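Local coordinates for beta-lactamase OXA-2 (PDB 1K38), which hydrolyses the beta-lactam ring of penicillins such as oxacillin through a covalent acyl-enzyme on an active-site serine, giving resistance to these antibiotics, at residues R81-L92 and N98-F107; G181-K189 and W199-T207. All blocks are in the same frame, centred on the assembly; numbering follows the deposited sequence.

How the interactions relate
Interaction 1 is only partly buried and lies in the helical part of the fold, where the loop before helix 92-97 folds back on the start of helix 101-111. Interaction 2 is a buried pairing of strands 184-192 and 196-205 in the central sheet. Side-chain donors of histidine, tryptophan and threonine, reaching backbone carbonyls or a glutamine amide, join the first; a regular antiparallel ladder, tryptophan packing and one arginine-glutamate pair hold the second. Their centres are 25 Å apart, yet they meet at the active site: S99 OG of interaction 1 lies 2.7 Å from K189 NZ of interaction 2, a probable hydrogen bond close to S51.

Interaction 1 of 2, residues R81-L92 and N98-F107; sequences RGFAGHNQDQDL and NSTVWVYELF. With FMT (formic acid), chain C.
The loop that leads into helix 92-97 packs against the turn joining that helix to helix 101-111, and the buried H86 brings its ring end to the backbone of N98. The imidazole edge delivers NE2 to N98 O at 2.6 Å, with the acceptor in the ring plane, while T100 CA sits over one ring face in a CH-pi contact and F83 CB backs the other. N98 is the first residue past helix 92-97, which ends in a Schellman motif with S99, at positive phi, as its C-prime residue. That turn brings S99 to the active site of this class D beta-lactamase: its OG hydrogen-bonds K189 NZ, lies near S51 and makes a very short hydrogen bond to a formic acid, probably from the crystallisation liquor, which R228 and T190 also hold. W102, in the first turn of helix 101-111, has CG between its backbone N and carbonyl carbon (chi1 65°), which turns the indole edge to the loop, and NE1 reaches H86 O at 3.2 Å, almost in the ring plane. The R81 guanidinium, salt-bridged to D77, lies off-centre over the five-membered ring, CZ 4.5 Å from its centroid. Q90, bent at chi2, receives T100 OG1 on OE1 at 2.7 Å from above the amide plane, and S94 OG as well; NE2 ties the loop to itself through G85 O and Q88 O, and CG packs 3.6 Å from W102 CZ2.

Interaction 2 of 2, residues G181-K189 and W199-T207; sequences GRNWILRAK and WVGWVEWPT
R187 and E204 cross at a slant on one face of the sheet, their guanidinium and carboxylate planes 56° apart. In this salt bridge E204 OE2 lies near the guanidinium plane, 2.7 Å from R187 NE, which meets that oxygen from above the carboxylate; NH1 adds a weak bond to OE1. W202 NE1 donates to the same OE2 at 2.9 Å, in the indole plane and on the anti lone pair, so two N-H groups grip OE2. With CG of W202 between its backbone N and carbonyl carbon (chi1 69°), the indole slants across the R187 chain, R187 CD 3.6 Å from W202 CZ2. R187 NH1 also salt-bridges D174 of the second subunit, which ties this cluster to the dimer interface. Beneath it runs the antiparallel hairpin of strands 184-192 and 196-205, with I185-E204, R187-W202 and K189-V200 as hydrogen-bonded pairs. The other face is apolar: W199 brings NE1 to 3.4 Å from A188 CB and CH2 to L186 CD2. At the far end W184 and W205 run together from neighbouring strands, W184 CB 3.5 Å above the centroid of the W205 six-membered ring, the rings themselves barely overlapping with planes 25° apart. K189, probably part of the substrate-binding site, closes the ladder at its other end, paired with V200.

Interaction 1 of 2, residues R81-L92 and N98-F107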
loop_
_atom_site.group_PDB
_atom_site.type_symbol
_atom_site.label_atom_id
_atom_site.label_comp_id
_atom_site.label_asym_id
_atom_site.label_seq_id
_atom_site.Cartn_x
_atom_site.Cartn_y
_atom_site.Cartn_z
ATOM N N ARG A 81 -28.793 -6.480 1.130
ATOM C CA ARG A 81 -28.200 -7.665 1.729
ATOM C C ARG A 81 -27.889 -7.449 3.204
ATOM O O ARG A 81 -27.269 -8.291 3.849
ATOM C CB ARG A 81 -26.930 -8.053 0.968
ATOM C CG ARG A 81 -27.203 -8.481 -0.463
ATOM C CD ARG A 81 -25.936 -8.889 -1.193
ATOM N NE ARG A 81 -26.251 -9.488 -2.488
ATOM C CZ ARG A 81 -26.774 -8.825 -3.515
ATOM N NH1 ARG A 81 -27.041 -7.529 -3.411
ATOM N NH2 ARG A 81 -27.044 -9.461 -4.646
ATOM N N GLY A 82 -28.323 -6.311 3.734
ATOM C CA GLY A 82 -28.093 -6.014 5.135
ATOM C C GLY A 82 -26.665 -5.633 5.465
ATOM O O GLY A 82 -26.168 -5.973 6.537
ATOM N N PHE A 83 -25.996 -4.943 4.544
ATOM C CA PHE A 83 -24.620 -4.498 4.757
ATOM C C PHE A 83 -24.400 -3.208 3.978
ATOM O O PHE A 83 -24.362 -3.223 2.748
ATOM C CB PHE A 83 -23.606 -5.540 4.269
ATOM C CG PHE A 83 -23.818 -6.917 4.832
ATOM C CD1 PHE A 83 -24.331 -7.932 4.033
ATOM C CD2 PHE A 83 -23.500 -7.202 6.155
ATOM C CE1 PHE A 83 -24.526 -9.212 4.538
ATOM C CE2 PHE A 83 -23.690 -8.482 6.674
ATOM C CZ PHE A 83 -24.204 -9.488 5.862
ATOM N N ALA A 84 -24.261 -2.098 4.697
ATOM C CA ALA A 84 -24.034 -0.798 4.071
ATOM C C ALA A 84 -22.863 -0.900 3.102
ATOM O O ALA A 84 -22.906 -0.355 1.996
ATOM C CB ALA A 84 -23.746 0.264 5.141
ATOM N N GLY A 85 -21.822 -1.613 3.520
ATOM C CA GLY A 85 -20.653 -1.776 2.677
ATOM C C GLY A 85 -20.950 -2.545 1.404
ATOM O O GLY A 85 -20.233 -2.404 0.416
ATOM N N HIS A 86 -22.009 -3.351 1.425
ATOM C CA HIS A 86 -22.396 -4.153 0.264
ATOM C C HIS A 86 -23.480 -3.504 -0.591
ATOM O O HIS A 86 -23.516 -3.702 -1.806
ATOM C CB HIS A 86 -22.909 -5.532 0.699
ATOM C CG HIS A 86 -21.875 -6.397 1.346
ATOM N ND1 HIS A 86 -22.102 -7.722 1.639
ATOM C CD2 HIS A 86 -20.617 -6.127 1.769
ATOM C CE1 HIS A 86 -21.029 -8.234 2.216
ATOM N NE2 HIS A 86 -20.114 -7.285 2.307
ATOM N N ASN A 87 -24.367 -2.744 0.044
ATOM C CA ASN A 87 -25.463 -2.102 -0.679
ATOM C C ASN A 87 -25.039 -0.852 -1.442
ATOM O O ASN A 87 -25.474 0.257 -1.127
ATOM C CB ASN A 87 -26.604 -1.750 0.280
ATOM C CG ASN A 87 -27.162 -2.966 0.995
ATOM O OD1 ASN A 87 -27.181 -4.071 0.448
ATOM N ND2 ASN A 87 -27.635 -2.765 2.219
ATOM N N GLN A 88 -24.200 -1.043 -2.456
ATOM C CA GLN A 88 -23.713 0.064 -3.271
ATOM C C GLN A 88 -22.771 -0.454 -4.352
ATOM O O GLN A 88 -22.297 -1.591 -4.277
ATOM C CB GLN A 88 -22.968 1.078 -2.399
ATOM C CG GLN A 88 -21.756 0.503 -1.682
ATOM C CD GLN A 88 -21.021 1.539 -0.854
ATOM O OE1 GLN A 88 -20.520 2.530 -1.381
ATOM N NE2 GLN A 88 -20.954 1.313 0.453
ATOM N N ASP A 89 -22.506 0.376 -5.358
ATOM C CA ASP A 89 -21.598 -0.014 -6.430
ATOM C C ASP A 89 -20.250 -0.275 -5.776
ATOM O O ASP A 89 -19.956 0.268 -4.713
ATOM C CB ASP A 89 -21.480 1.093 -7.477
ATOM C CG ASP A 89 -22.796 1.370 -8.179
ATOM O OD1 ASP A 89 -23.548 0.405 -8.429
ATOM O OD2 ASP A 89 -23.072 2.549 -8.492
ATOM N N GLN A 90 -19.429 -1.098 -6.410
ATOM C CA GLN A 90 -18.144 -1.447 -5.821
ATOM C C GLN A 90 -16.976 -1.485 -6.791
ATOM O O GLN A 90 -17.150 -1.667 -7.995
ATOM C CB GLN A 90 -18.225 -2.844 -5.200
ATOM C CG GLN A 90 -19.466 -3.155 -4.388
ATOM C CD GLN A 90 -19.246 -2.977 -2.907
ATOM O OE1 GLN A 90 -18.199 -3.353 -2.375
ATOM N NE2 GLN A 90 -20.239 -2.418 -2.224
ATOM N N ASP A 91 -15.779 -1.301 -6.243
ATOM C CA ASP A 91 -14.554 -1.450 -7.015
ATOM C C ASP A 91 -13.810 -2.528 -6.235
ATOM O O ASP A 91 -14.296 -2.977 -5.193
ATOM C CB ASP A 91 -13.727 -0.153 -7.127
ATOM C CG ASP A 91 -13.510 0.562 -5.802
ATOM O OD1 ASP A 91 -13.552 -0.064 -4.723
ATOM O OD2 ASP A 91 -13.263 1.789 -5.859
ATOM N N LEU A 92 -12.659 -2.973 -6.721
ATOM C CA LEU A 92 -11.941 -4.020 -6.007
ATOM C C LEU A 92 -11.599 -3.702 -4.562
ATOM O O LEU A 92 -11.699 -4.569 -3.699
ATOM C CB LEU A 92 -10.654 -4.391 -6.738
ATOM C CG LEU A 92 -10.789 -5.298 -7.959
ATOM C CD1 LEU A 92 -9.416 -5.503 -8.562
ATOM C CD2 LEU A 92 -11.408 -6.634 -7.562
ATOM N N ASN A 98 -14.772 -4.641 2.388
ATOM C CA ASN A 98 -16.083 -4.988 2.935
ATOM C C ASN A 98 -16.505 -6.438 2.740
ATOM O O ASN A 98 -17.636 -6.797 3.076
ATOM C CB ASN A 98 -17.152 -4.079 2.320
ATOM C CG ASN A 98 -16.933 -2.620 2.649
ATOM O OD1 ASN A 98 -17.057 -2.208 3.801
ATOM N ND2 ASN A 98 -16.604 -1.827 1.636
ATOM N N SER A 99 -15.613 -7.268 2.208
ATOM C CA SER A 99 -15.928 -8.674 1.958
ATOM C C SER A 99 -17.238 -8.769 1.180
ATOM O O SER A 99 -18.133 -9.544 1.526
ATOM C CB SER A 99 -16.051 -9.443 3.275
ATOM O OG SER A 99 -14.798 -9.524 3.928
ATOM N N THR A 100 -17.335 -7.974 0.119
ATOM C CA THR A 100 -18.531 -7.947 -0.713
ATOM C C THR A 100 -18.560 -9.184 -1.593
ATOM O O THR A 100 -18.064 -9.191 -2.721
ATOM C CB THR A 100 -18.562 -6.679 -1.574
ATOM O OG1 THR A 100 -18.360 -5.535 -0.733
ATOM C CG2 THR A 100 -19.906 -6.547 -2.272
ATOM N N VAL A 101 -19.162 -10.238 -1.057
ATOM C CA VAL A 101 -19.245 -11.512 -1.745
ATOM C C VAL A 101 -19.874 -11.492 -3.137
ATOM O O VAL A 101 -19.373 -12.167 -4.041
ATOM C CB VAL A 101 -19.995 -12.548 -0.878
ATOM C CG1 VAL A 101 -19.986 -13.910 -1.561
ATOM C CG2 VAL A 101 -19.349 -12.633 0.505
ATOM N N TRP A 102 -20.949 -10.729 -3.334
ATOM C CA TRP A 102 -21.585 -10.736 -4.649
ATOM C C TRP A 102 -20.668 -10.337 -5.797
ATOM O O TRP A 102 -20.855 -10.795 -6.921
ATOM C CB TRP A 102 -22.873 -9.894 -4.674
ATOM C CG TRP A 102 -22.742 -8.409 -4.465
ATOM C CD1 TRP A 102 -22.960 -7.724 -3.304
ATOM C CD2 TRP A 102 -22.460 -7.421 -5.466
ATOM N NE1 TRP A 102 -22.844 -6.370 -3.521
ATOM C CE2 TRP A 102 -22.538 -6.157 -4.839
ATOM C CE3 TRP A 102 -22.155 -7.479 -6.833
ATOM C CZ2 TRP A 102 -22.322 -4.959 -5.534
ATOM C CZ3 TRP A 102 -21.941 -6.284 -7.524
ATOM C CH2 TRP A 102 -22.026 -5.045 -6.870
ATOM N N VAL A 103 -19.672 -9.503 -5.522
ATOM C CA VAL A 103 -18.740 -9.098 -6.570
ATOM C C VAL A 103 -17.922 -10.309 -7.004
ATOM O O VAL A 103 -17.744 -10.563 -8.198
ATOM C CB VAL A 103 -17.776 -7.993 -6.072
ATOM C CG1 VAL A 103 -16.668 -7.761 -7.094
ATOM C CG2 VAL A 103 -18.544 -6.706 -5.839
ATOM N N TYR A 104 -17.434 -11.069 -6.030
ATOM C CA TYR A 104 -16.635 -12.239 -6.345
ATOM C C TYR A 104 -17.460 -13.392 -6.903
ATOM O O TYR A 104 -16.917 -14.295 -7.535
ATOM C CB TYR A 104 -15.809 -12.655 -5.122
ATOM C CG TYR A 104 -14.660 -11.695 -4.885
ATOM C CD1 TYR A 104 -14.891 -10.408 -4.397
ATOM C CD2 TYR A 104 -13.353 -12.042 -5.236
ATOM C CE1 TYR A 104 -13.851 -9.486 -4.266
ATOM C CE2 TYR A 104 -12.302 -11.125 -5.108
ATOM C CZ TYR A 104 -12.559 -9.849 -4.625
ATOM O OH TYR A 104 -11.537 -8.933 -4.507
ATOM N N GLU A 105 -18.770 -13.355 -6.684
ATOM C CA GLU A 105 -19.637 -14.390 -7.234
ATOM C C GLU A 105 -19.650 -14.149 -8.740
ATOM O O GLU A 105 -19.683 -15.088 -9.535
ATOM C CB GLU A 105 -21.053 -14.270 -6.667
ATOM C CG GLU A 105 -21.182 -14.758 -5.230
ATOM C CD GLU A 105 -22.580 -14.568 -4.676
ATOM O OE1 GLU A 105 -23.547 -14.988 -5.348
ATOM O OE2 GLU A 105 -22.713 -14.004 -3.569
ATOM N N LEU A 106 -19.609 -12.876 -9.123
ATOM C CA LEU A 106 -19.586 -12.506 -10.531
ATOM C C LEU A 106 -18.307 -13.041 -11.165
ATOM O O LEU A 106 -18.335 -13.604 -12.261
ATOM C CB LEU A 106 -19.643 -10.981 -10.683
ATOM C CG LEU A 106 -21.023 -10.311 -10.670
ATOM C CD1 LEU A 106 -21.726 -10.581 -11.989
ATOM C CD2 LEU A 106 -21.856 -10.821 -9.505
ATOM N N PHE A 107 -17.184 -12.870 -10.470
ATOM C CA PHE A 107 -15.905 -13.352 -10.981
ATOM C C PHE A 107 -15.934 -14.870 -11.120
ATOM O O PHE A 107 -15.489 -15.419 -12.125
ATOM C CB PHE A 107 -14.748 -12.986 -10.041
ATOM C CG PHE A 107 -14.548 -11.508 -9.841
ATOM C CD1 PHE A 107 -15.013 -10.583 -10.769
ATOM C CD2 PHE A 107 -13.845 -11.049 -8.732
ATOM C CE1 PHE A 107 -14.779 -9.219 -10.596
ATOM C CE2 PHE A 107 -13.603 -9.689 -8.547
ATOM C CZ PHE A 107 -14.072 -8.771 -9.480
HETATM C C FMT C . -15.687 -11.351 7.046
HETATM O O1 FMT C . -15.805 -10.949 8.498
HETATM O O2 FMT C . -14.894 -10.309 6.231
#

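Interaction 2 of 2, residues G181-K189 and W199-T207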
loop_
_atom_site.group_PDB
_atom_site.type_symbol
_atom_site.label_atom_id
_atom_site.label_comp_id
_atom_site.label_asym_id
_atom_site.label_seq_id
_atom_site.Cartn_x
_atom_site.Cartn_y
_atom_site.Cartn_z
ATOM N N GLY A 181 2.004 3.027 9.211
ATOM C CA GLY A 181 2.685 4.116 9.882
ATOM C C GLY A 181 3.882 4.446 9.009
ATOM O O GLY A 181 4.030 3.873 7.934
ATOM N N ARG A 182 4.743 5.351 9.459
ATOM C CA ARG A 182 5.909 5.728 8.671
ATOM C C ARG A 182 6.839 4.570 8.329
ATOM O O ARG A 182 7.425 4.543 7.243
ATOM C CB ARG A 182 6.709 6.817 9.396
ATOM C CG ARG A 182 5.984 8.145 9.516
ATOM C CD ARG A 182 6.870 9.190 10.181
ATOM N NE ARG A 182 6.169 10.455 10.371
ATOM C CZ ARG A 182 5.800 11.268 9.386
ATOM N NH1 ARG A 182 6.066 10.956 8.122
ATOM N NH2 ARG A 182 5.152 12.392 9.663
ATOM N N ASN A 183 6.974 3.609 9.241
ATOM C CA ASN A 183 7.864 2.481 8.996
ATOM C C ASN A 183 7.219 1.101 9.085
ATOM O O ASN A 183 7.916 0.099 9.232
ATOM C CB ASN A 183 9.069 2.536 9.946
ATOM C CG ASN A 183 8.673 2.441 11.403
ATOM O OD1 ASN A 183 9.522 2.223 12.272
ATOM N ND2 ASN A 183 7.391 2.611 11.685
ATOM N N TRP A 184 5.896 1.038 8.993
ATOM C CA TRP A 184 5.222 -0.257 9.044
ATOM C C TRP A 184 3.922 -0.264 8.244
ATOM O O TRP A 184 3.230 0.751 8.156
ATOM C CB TRP A 184 4.945 -0.675 10.494
ATOM C CG TRP A 184 4.048 0.246 11.253
ATOM C CD1 TRP A 184 4.405 1.394 11.902
ATOM C CD2 TRP A 184 2.636 0.103 11.436
ATOM N NE1 TRP A 184 3.301 1.974 12.479
ATOM C CE2 TRP A 184 2.203 1.203 12.208
ATOM C CE3 TRP A 184 1.695 -0.847 11.022
ATOM C CZ2 TRP A 184 0.865 1.380 12.575
ATOM C CZ3 TRP A 184 0.366 -0.672 11.384
ATOM C CH2 TRP A 184 -0.038 0.435 12.154
ATOM N N ILE A 185 3.610 -1.414 7.653
ATOM C CA ILE A 185 2.396 -1.568 6.858
ATOM C C ILE A 185 1.693 -2.869 7.215
ATOM O O ILE A 185 2.286 -3.945 7.157
ATOM C CB ILE A 185 2.707 -1.582 5.337
ATOM C CG1 ILE A 185 3.417 -0.284 4.940
ATOM C CG2 ILE A 185 1.409 -1.715 4.535
ATOM C CD1 ILE A 185 3.890 -0.251 3.498
ATOM N N LEU A 186 0.423 -2.761 7.585
ATOM C CA LEU A 186 -0.372 -3.930 7.941
ATOM C C LEU A 186 -1.260 -4.294 6.762
ATOM O O LEU A 186 -2.077 -3.480 6.324
ATOM C CB LEU A 186 -1.244 -3.631 9.169
ATOM C CG LEU A 186 -2.281 -4.691 9.572
ATOM C CD1 LEU A 186 -1.589 -5.983 10.001
ATOM C CD2 LEU A 186 -3.135 -4.151 10.717
ATOM N N ARG A 187 -1.080 -5.510 6.246
ATOM C CA ARG A 187 -1.866 -6.010 5.119
ATOM C C ARG A 187 -2.595 -7.241 5.629
ATOM O O ARG A 187 -1.965 -8.180 6.120
ATOM C CB ARG A 187 -0.958 -6.392 3.943
ATOM C CG ARG A 187 0.019 -5.298 3.510
ATOM C CD ARG A 187 0.794 -5.741 2.271
ATOM N NE ARG A 187 1.998 -4.940 2.051
ATOM C CZ ARG A 187 2.069 -3.854 1.288
ATOM N NH1 ARG A 187 3.228 -3.212 1.176
ATOM N NH2 ARG A 187 1.000 -3.414 0.630
ATOM N N ALA A 188 -3.918 -7.251 5.522
ATOM C CA ALA A 188 -4.667 -8.393 6.025
ATOM C C ALA A 188 -6.040 -8.554 5.399
ATOM O O ALA A 188 -6.504 -7.700 4.647
ATOM C CB ALA A 188 -4.800 -8.273 7.534
ATOM N N LYS A 189 -6.685 -9.670 5.723
ATOM C CA LYS A 189 -8.020 -9.965 5.219
ATOM C C LYS A 189 -8.790 -10.792 6.238
ATOM O O LYS A 189 -8.285 -11.793 6.750
ATOM C CB LYS A 189 -7.940 -10.744 3.904
ATOM C CG LYS A 189 -9.301 -11.003 3.259
ATOM C CD LYS A 189 -9.841 -9.737 2.607
ATOM C CE LYS A 189 -11.348 -9.815 2.406
ATOM N NZ LYS A 189 -12.067 -9.713 3.710
ATOM N N TRP A 199 -8.516 -14.105 10.409
ATOM C CA TRP A 199 -7.811 -12.853 10.173
ATOM C C TRP A 199 -6.424 -13.344 9.810
ATOM O O TRP A 199 -5.755 -14.008 10.607
ATOM C CB TRP A 199 -7.751 -11.875 11.351
ATOM C CG TRP A 199 -7.449 -10.463 10.824
ATOM C CD1 TRP A 199 -7.907 -9.915 9.649
ATOM C CD2 TRP A 199 -6.681 -9.435 11.463
ATOM N NE1 TRP A 199 -7.477 -8.615 9.524
ATOM C CE2 TRP A 199 -6.724 -8.292 10.623
ATOM C CE3 TRP A 199 -5.965 -9.362 12.662
ATOM C CZ2 TRP A 199 -6.077 -7.096 10.950
ATOM C CZ3 TRP A 199 -5.320 -8.173 12.987
ATOM C CH2 TRP A 199 -5.382 -7.055 12.135
ATOM N N VAL A 200 -6.029 -13.085 8.569
ATOM C CA VAL A 200 -4.717 -13.504 8.093
ATOM C C VAL A 200 -4.058 -12.335 7.386
ATOM O O VAL A 200 -4.742 -11.452 6.861
ATOM C CB VAL A 200 -4.819 -14.706 7.121
ATOM C CG1 VAL A 200 -5.641 -15.819 7.764
ATOM C CG2 VAL A 200 -5.436 -14.278 5.794
ATOM N N GLY A 201 -2.728 -12.326 7.375
ATOM C CA GLY A 201 -2.017 -11.239 6.727
ATOM C C GLY A 201 -0.625 -11.105 7.294
ATOM O O GLY A 201 -0.042 -12.087 7.741
ATOM N N TRP A 202 -0.087 -9.894 7.274
ATOM C CA TRP A 202 1.243 -9.659 7.816
ATOM C C TRP A 202 1.481 -8.181 8.043
ATOM O O TRP A 202 0.744 -7.329 7.540
ATOM C CB TRP A 202 2.330 -10.224 6.878
ATOM C CG TRP A 202 2.517 -9.501 5.551
ATOM C CD1 TRP A 202 3.247 -8.360 5.326
ATOM C CD2 TRP A 202 2.018 -9.912 4.269
ATOM N NE1 TRP A 202 3.238 -8.046 3.984
ATOM C CE2 TRP A 202 2.492 -8.979 3.313
ATOM C CE3 TRP A 202 1.221 -10.979 3.833
ATOM C CZ2 TRP A 202 2.193 -9.085 1.947
ATOM C CZ3 TRP A 202 0.924 -11.083 2.467
ATOM C CH2 TRP A 202 1.411 -10.140 1.548
ATOM N N VAL A 203 2.488 -7.885 8.853
ATOM C CA VAL A 203 2.862 -6.507 9.104
ATOM C C VAL A 203 4.323 -6.403 8.673
ATOM O O VAL A 203 5.169 -7.194 9.103
ATOM C CB VAL A 203 2.707 -6.122 10.595
ATOM C CG1 VAL A 203 3.547 -7.030 11.466
ATOM C CG2 VAL A 203 3.090 -4.661 10.786
ATOM N N GLU A 204 4.609 -5.444 7.799
ATOM C CA GLU A 204 5.968 -5.258 7.299
ATOM C C GLU A 204 6.703 -4.180 8.057
ATOM O O GLU A 204 6.162 -3.100 8.304
ATOM C CB GLU A 204 5.964 -4.845 5.826
ATOM C CG GLU A 204 4.954 -5.537 4.972
ATOM C CD GLU A 204 5.020 -5.096 3.523
ATOM O OE1 GLU A 204 5.549 -3.997 3.243
ATOM O OE2 GLU A 204 4.522 -5.841 2.665
ATOM N N TRP A 205 7.952 -4.481 8.395
ATOM C CA TRP A 205 8.828 -3.551 9.091
ATOM C C TRP A 205 10.112 -3.447 8.274
ATOM O O TRP A 205 10.347 -4.247 7.372
ATOM C CB TRP A 205 9.148 -4.060 10.498
ATOM C CG TRP A 205 7.974 -4.009 11.414
ATOM C CD1 TRP A 205 7.049 -4.994 11.622
ATOM C CD2 TRP A 205 7.566 -2.898 12.215
ATOM N NE1 TRP A 205 6.089 -4.561 12.505
ATOM C CE2 TRP A 205 6.381 -3.279 12.884
ATOM C CE3 TRP A 205 8.084 -1.613 12.432
ATOM C CZ2 TRP A 205 5.703 -2.420 13.758
ATOM C CZ3 TRP A 205 7.412 -0.761 13.298
ATOM C CH2 TRP A 205 6.231 -1.169 13.950
ATOM N N PRO A 206 10.957 -2.455 8.575
ATOM C CA PRO A 206 12.207 -2.295 7.831
ATOM C C PRO A 206 13.109 -3.535 7.820
ATOM O O PRO A 206 13.811 -3.781 6.844
ATOM C CB PRO A 206 12.865 -1.110 8.529
ATOM C CG PRO A 206 11.692 -0.276 8.932
ATOM C CD PRO A 206 10.742 -1.318 9.490
ATOM N N THR A 207 13.080 -4.316 8.896
ATOM C CA THR A 207 13.926 -5.504 8.998
ATOM C C THR A 207 13.272 -6.804 8.533
ATOM O O THR A 207 13.924 -7.847 8.486
ATOM C CB THR A 207 14.427 -5.709 10.445
ATOM O OG1 THR A 207 13.309 -5.880 11.324
ATOM C CG2 THR A 207 15.239 -4.506 10.901
#